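Local structure of cytidine deaminase (3DMO) at the interface of chains A and B and the interface of chains A and C. The protein catalyses the zinc-dependent hydrolytic deamination of cytidine and 2'-deoxycytidine to uridine and 2'-deoxyuridine, and probably scavenges these nucleosides for UMP synthesis. Coordinates in Å, arbitrary orientation; residue numbers count along the deposited sequence, not the author numbering. Chains: chain A/B/C, Cytidine deaminase.

Four copies of the chain make up the deposited assembly, and contacts 1 and 2 belong to different two-fold interfaces of chain A, their centres about 28 Å apart. They share no residue: contact 1 sets the segment after helix 127-130 of chain A against helix 97-107 and strand 122-126 of chain B, whereas contact 2 sets helix 62-72, strand 45-49 and A:Val51 of chain A against helix 62-72 of chain C. The centre of polar contact 1 lies about 18 Å from A:Glu63, the presumed proton donor; the centre of mainly apolar contact 2 lies about 8 Å from A:Glu63. One small subunit thus uses separate surfaces to build a tetramer.

Contact 1: the interface of chains A and B. Residues chain A 132-134; chain B 94, 100, 123.
B:Arg100 presents the end of its guanidinium to the backbone of A:Pro132 and A:Asp133, a charged group reading main-chain carbonyls across a subunit boundary of this zinc-dependent cytidine deaminase. It stands in the first turn of helix 97-107, directly after the zinc ligand B:Cys99 of that turn; another ligand, B:Cys96, immediately precedes the helix. With CG anti to its own carbonyl carbon (chi1 -66°) and the chain extended from CG to NE, the arginine reaches away from the helix. NH1 and NH2 converge end-on upon A:Pro132 O, which lies in the guanidinium plane. The NH1 bond is the shorter and straighter at 2.8 Å to A:Pro132 O (157° at H), while NH2 meets that same oxygen at 3.2 Å. NH2 also bonds A:Asp133 O at 2.9 Å. This second oxygen too sits at the guanidinium edge, but the nitrogen stands well above its carbonyl plane, away from a lone pair. Three bonds to two carbonyls should restrain the rotation of the guanidinium and fix the course of the chain A segment.

On the other flank, A:Asp133 and B:Arg123 meet tip to tip. The aspartate CG is anti to its backbone N, and its OD2 faces B:Arg123 NH2 in a salt bridge of 3.1 Å. The carboxylate and guanidinium planes are turned 51° apart, and the direct hydrogen bond is weak. Water supplements the pairing at the guanidinium edge: water 1 lies 2.7 Å from B:Arg123 NH2 and also joins A:Asp133 OD2 and A:Asp133 O, whereas water 2 lies 3.0 Å from B:Arg123 NE and approaches A:Asp133 OD2 so closely that this second link is doubtful. Thus A:Asp133 O is shared between B:Arg100 and water 1. The methyl of B:Ala94 packs against the same stretch, its CB 3.2 Å from A:Asp133 O. The positive B:Arg100 may add to the electrostatic attraction for the carboxylate, its NH2 being 5.5 Å from A:Asp133 OD2.

Contact 2: the interface of chains A and C. Residues chain A 47-49, 51, 65, 69; chain C 68-69, 71-72.
A:Thr65 CG2 is anti to its backbone N, which turns this methyl toward chain C, while OG1 lies anti to the carbonyl carbon (chi1 -66°) and points back into chain A. The two branches thereby divide their tasks within helix 62-72, the helix that carries A:Glu63 of the cytidine deaminase zinc motif and follows the zinc ligand A:Cys61. CG2 comes to 3.7 Å from C:Ala72 CB and also lies near C:Phe68 O, and the threonine side chain crosses that of C:Phe68 at about a right angle. OG1 donates to A:Cys49 O at 2.9 Å, with the donor tilted 20° from the carbonyl plane, so the helix is tied to strand 45-49 and the methyl is held in its direction.

A:Val51, in the predicted substrate-binding segment, splits its branches in a similar way. CG1, anti to the backbone N (chi1 -179°), approaches the CD2 side of the C:Phe68 ring at 3.9 Å, whereas CG2 touches C:Leu71 CB at 3.9 Å. Beside it, A:Cys49 SG rests 3.7 Å from C:Ala72 CA. C:Ala72 is thus contacted by the cysteine sulfur, the threonine methyl and the backbone of A:His47, whose O is 3.7 Å from C:Ala72 CB.

Where the paired helices meet, A:Ser69 and its two-fold counterpart C:Ser69 bring their hydroxyls together. Their OG atoms are 2.5 Å apart, a short hydrogen bond; the coordinates do not show which hydroxyl donates. A:Ser69 OG also bonds A:Thr65 O, one turn earlier in its helix, at 3.1 Å. The two-fold gives C:Ser69 the matching bond, so the two hydroxyls compete for the role of donor.

Contact 1: the interface of chains A and B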
ATOM      1  N   PRO A 132     -11.589   6.428 -15.081  1.00 23.72           N
ATOM      2  CA  PRO A 132     -12.226   7.672 -15.535  1.00 24.64           C
ATOM      3  C   PRO A 132     -12.156   8.777 -14.481  1.00 25.66           C
ATOM      4  O   PRO A 132     -12.299   8.510 -13.281  1.00 25.42           O
ATOM      5  CB  PRO A 132     -13.676   7.258 -15.810  1.00 24.49           C
ATOM      6  CG  PRO A 132     -13.901   6.017 -14.998  1.00 24.85           C
ATOM      7  CD  PRO A 132     -12.566   5.332 -14.891  1.00 23.69           C
ATOM      8  N   ASP A 133     -11.908  10.002 -14.944  1.00 26.56           N
ATOM      9  CA  ASP A 133     -11.741  11.145 -14.065  1.00 27.98           C
ATOM     10  C   ASP A 133     -10.776  10.811 -12.927  1.00 28.13           C
ATOM     11  O   ASP A 133     -11.141  10.873 -11.749  1.00 28.06           O
ATOM     12  CB  ASP A 133     -13.090  11.616 -13.521  1.00 28.33           C
ATOM     13  CG  ASP A 133     -12.976  12.910 -12.725  1.00 31.78           C
ATOM     14  OD1 ASP A 133     -12.004  13.679 -12.962  1.00 35.05           O
ATOM     15  OD2 ASP A 133     -13.850  13.157 -11.861  1.00 35.48           O
ATOM     16  N   ALA A 134      -9.550  10.452 -13.301  1.00 28.87           N
ATOM     17  CA  ALA A 134      -8.523  10.025 -12.350  1.00 29.76           C
ATOM     18  C   ALA A 134      -8.074  11.134 -11.410  1.00 30.30           C
ATOM     19  O   ALA A 134      -8.130  12.318 -11.756  1.00 30.57           O
ATOM     20  CB  ALA A 134      -7.329   9.444 -13.086  1.00 29.34           C
TER
ATOM     21  N   ALA B  94     -11.611  13.606  -6.978  1.00 19.50           N
ATOM     22  CA  ALA B  94     -11.594  12.282  -7.587  1.00 19.30           C
ATOM     23  C   ALA B  94     -10.941  11.284  -6.631  1.00 18.77           C
ATOM     24  O   ALA B  94      -9.791  11.475  -6.239  1.00 18.79           O
ATOM     25  CB  ALA B  94     -10.830  12.332  -8.886  1.00 19.53           C
ATOM     26  N   ARG B 100     -10.889   3.416  -4.773  1.00 16.42           N
ATOM     27  CA  ARG B 100     -11.930   2.839  -5.639  1.00 16.23           C
ATOM     28  C   ARG B 100     -12.012   1.323  -5.506  1.00 16.50           C
ATOM     29  O   ARG B 100     -13.105   0.760  -5.477  1.00 16.07           O
ATOM     30  CB  ARG B 100     -11.718   3.248  -7.101  1.00 16.92           C
ATOM     31  CG  ARG B 100     -11.892   4.746  -7.343  1.00 16.83           C
ATOM     32  CD  ARG B 100     -11.690   5.089  -8.806  1.00 17.40           C
ATOM     33  NE  ARG B 100     -11.468   6.518  -9.019  1.00 18.55           N
ATOM     34  CZ  ARG B 100     -11.660   7.160 -10.174  1.00 18.88           C
ATOM     35  NH1 ARG B 100     -12.096   6.513 -11.260  1.00 17.99           N
ATOM     36  NH2 ARG B 100     -11.391   8.455 -10.247  1.00 19.60           N
ATOM     37  N   ARG B 123     -20.609  16.130  -7.737  1.00 22.96           N
ATOM     38  CA  ARG B 123     -21.121  15.115  -8.643  1.00 23.35           C
ATOM     39  C   ARG B 123     -21.419  13.814  -7.912  1.00 23.03           C
ATOM     40  O   ARG B 123     -20.728  13.447  -6.954  1.00 23.21           O
ATOM     41  CB  ARG B 123     -20.227  14.894  -9.866  1.00 24.01           C
ATOM     42  CG  ARG B 123     -18.953  14.130  -9.647  1.00 25.47           C
ATOM     43  CD  ARG B 123     -18.242  13.995 -10.977  1.00 27.05           C
ATOM     44  NE  ARG B 123     -17.101  13.087 -10.907  1.00 28.79           N
ATOM     45  CZ  ARG B 123     -17.137  11.808 -11.262  1.00 29.47           C
ATOM     46  NH1 ARG B 123     -18.265  11.263 -11.704  1.00 30.05           N
ATOM     47  NH2 ARG B 123     -16.045  11.067 -11.173  1.00 29.00           N
TER
HETATM   48  O   HOH W   1     -13.657  11.302  -9.978  1.00 34.57           O
HETATM   49  O   HOH W   2     -14.656  14.517 -10.029  1.00 37.22           O

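Contact 2: the interface of chains A and C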
ATOM      1  N   HIS A  47       9.588  -7.187 -17.979  1.00 19.87           N
ATOM      2  CA  HIS A  47       8.704  -8.163 -17.342  1.00 20.18           C
ATOM      3  C   HIS A  47       8.310  -7.682 -15.950  1.00 19.86           C
ATOM      4  O   HIS A  47       9.116  -7.085 -15.233  1.00 20.16           O
ATOM      5  CB  HIS A  47       9.420  -9.502 -17.166  1.00 20.67           C
ATOM      6  CG  HIS A  47       9.523 -10.316 -18.414  1.00 21.52           C
ATOM      7  ND1 HIS A  47       9.035  -9.889 -19.630  1.00 24.09           N
ATOM      8  CD2 HIS A  47      10.087 -11.526 -18.638  1.00 21.79           C
ATOM      9  CE1 HIS A  47       9.282 -10.809 -20.548  1.00 23.34           C
ATOM     10  NE2 HIS A  47       9.922 -11.810 -19.971  1.00 23.62           N
ATOM     11  N   GLY A  48       7.080  -7.985 -15.562  1.00 19.69           N
ATOM     12  CA  GLY A  48       6.642  -7.810 -14.194  1.00 19.33           C
ATOM     13  C   GLY A  48       5.833  -9.019 -13.772  1.00 19.37           C
ATOM     14  O   GLY A  48       5.185  -9.670 -14.596  1.00 19.04           O
ATOM     15  N   CYS A  49       5.888  -9.336 -12.487  1.00 19.10           N
ATOM     16  CA  CYS A  49       5.060 -10.385 -11.924  1.00 19.09           C
ATOM     17  C   CYS A  49       4.639  -9.944 -10.531  1.00 19.33           C
ATOM     18  O   CYS A  49       5.256  -9.033  -9.947  1.00 18.53           O
ATOM     19  CB  CYS A  49       5.835 -11.710 -11.882  1.00 18.99           C
ATOM     20  SG  CYS A  49       7.344 -11.638 -10.898  1.00 22.02           S
ATOM     21  N   VAL A  51       4.460 -10.155  -6.540  1.00 18.43           N
ATOM     22  CA  VAL A  51       5.437 -10.566  -5.531  1.00 18.46           C
ATOM     23  C   VAL A  51       4.754 -10.408  -4.199  1.00 18.67           C
ATOM     24  O   VAL A  51       4.505  -9.282  -3.749  1.00 18.54           O
ATOM     25  CB  VAL A  51       6.738  -9.718  -5.572  1.00 18.76           C
ATOM     26  CG1 VAL A  51       7.727 -10.199  -4.507  1.00 18.03           C
ATOM     27  CG2 VAL A  51       7.368  -9.771  -6.971  1.00 17.96           C
ATOM     28  N   THR A  65       5.239  -3.936 -10.726  1.00 18.04           N
ATOM     29  CA  THR A  65       6.591  -4.499 -10.812  1.00 17.88           C
ATOM     30  C   THR A  65       7.265  -4.136 -12.145  1.00 17.04           C
ATOM     31  O   THR A  65       8.409  -3.676 -12.155  1.00 17.22           O
ATOM     32  CB  THR A  65       6.582  -6.031 -10.626  1.00 18.32           C
ATOM     33  OG1 THR A  65       6.164  -6.344  -9.291  1.00 18.60           O
ATOM     34  CG2 THR A  65       7.979  -6.621 -10.859  1.00 18.22           C
ATOM     35  N   SER A  69      10.381  -1.408 -12.426  1.00 17.00           N
ATOM     36  CA  SER A  69      11.611  -1.914 -13.042  0.50 17.15           C
ATOM     37  C   SER A  69      12.078  -1.011 -14.183  1.00 17.32           C
ATOM     38  O   SER A  69      13.262  -0.680 -14.282  1.00 17.66           O
ATOM     39  CB  SER A  69      11.416  -3.345 -13.547  0.50 16.99           C
ATOM     40  OG  SER A  69      11.461  -4.275 -12.481  0.50 15.76           O
TER
ATOM     41  N   PHE C  68      11.805  -6.369  -6.150  1.00 19.52           N
ATOM     42  CA  PHE C  68      10.755  -6.764  -7.100  1.00 19.74           C
ATOM     43  C   PHE C  68      11.320  -7.030  -8.494  1.00 20.02           C
ATOM     44  O   PHE C  68      10.896  -7.970  -9.166  1.00 20.80           O
ATOM     45  CB  PHE C  68       9.635  -5.722  -7.184  1.00 19.46           C
ATOM     46  CG  PHE C  68       8.893  -5.503  -5.892  1.00 18.82           C
ATOM     47  CD1 PHE C  68       8.243  -4.290  -5.664  1.00 18.99           C
ATOM     48  CD2 PHE C  68       8.827  -6.499  -4.907  1.00 19.23           C
ATOM     49  CE1 PHE C  68       7.537  -4.068  -4.482  1.00 19.52           C
ATOM     50  CE2 PHE C  68       8.126  -6.287  -3.710  1.00 18.45           C
ATOM     51  CZ  PHE C  68       7.478  -5.063  -3.495  1.00 18.56           C
ATOM     52  N   SER C  69      12.271  -6.191  -8.916  1.00 20.30           N
ATOM     53  CA  SER C  69      12.963  -6.361 -10.195  0.50 20.22           C
ATOM     54  C   SER C  69      13.711  -7.685 -10.268  1.00 20.65           C
ATOM     55  O   SER C  69      13.653  -8.386 -11.282  1.00 20.93           O
ATOM     56  CB  SER C  69      13.942  -5.213 -10.432  0.50 20.22           C
ATOM     57  OG  SER C  69      13.260  -4.043 -10.824  0.50 19.31           O
ATOM     58  N   LEU C  71      13.131 -10.434  -8.457  1.00 22.31           N
ATOM     59  CA  LEU C  71      12.123 -11.501  -8.505  1.00 22.86           C
ATOM     60  C   LEU C  71      11.573 -11.666  -9.918  1.00 23.43           C
ATOM     61  O   LEU C  71      11.470 -12.794 -10.426  1.00 23.99           O
ATOM     62  CB  LEU C  71      10.980 -11.223  -7.510  1.00 22.64           C
ATOM     63  CG  LEU C  71      11.099 -11.788  -6.090  1.00 22.68           C
ATOM     64  CD1 LEU C  71      10.712 -13.267  -6.062  1.00 23.77           C
ATOM     65  CD2 LEU C  71      12.489 -11.569  -5.444  1.00 22.34           C
ATOM     66  N   ALA C  72      11.264 -10.540 -10.563  1.00 23.85           N
ATOM     67  CA  ALA C  72      10.719 -10.538 -11.922  1.00 24.44           C
ATOM     68  C   ALA C  72      11.708 -11.119 -12.929  1.00 25.01           C
ATOM     69  O   ALA C  72      11.300 -11.629 -13.966  1.00 25.21           O
ATOM     70  CB  ALA C  72      10.287  -9.136 -12.332  1.00 24.20           C
TER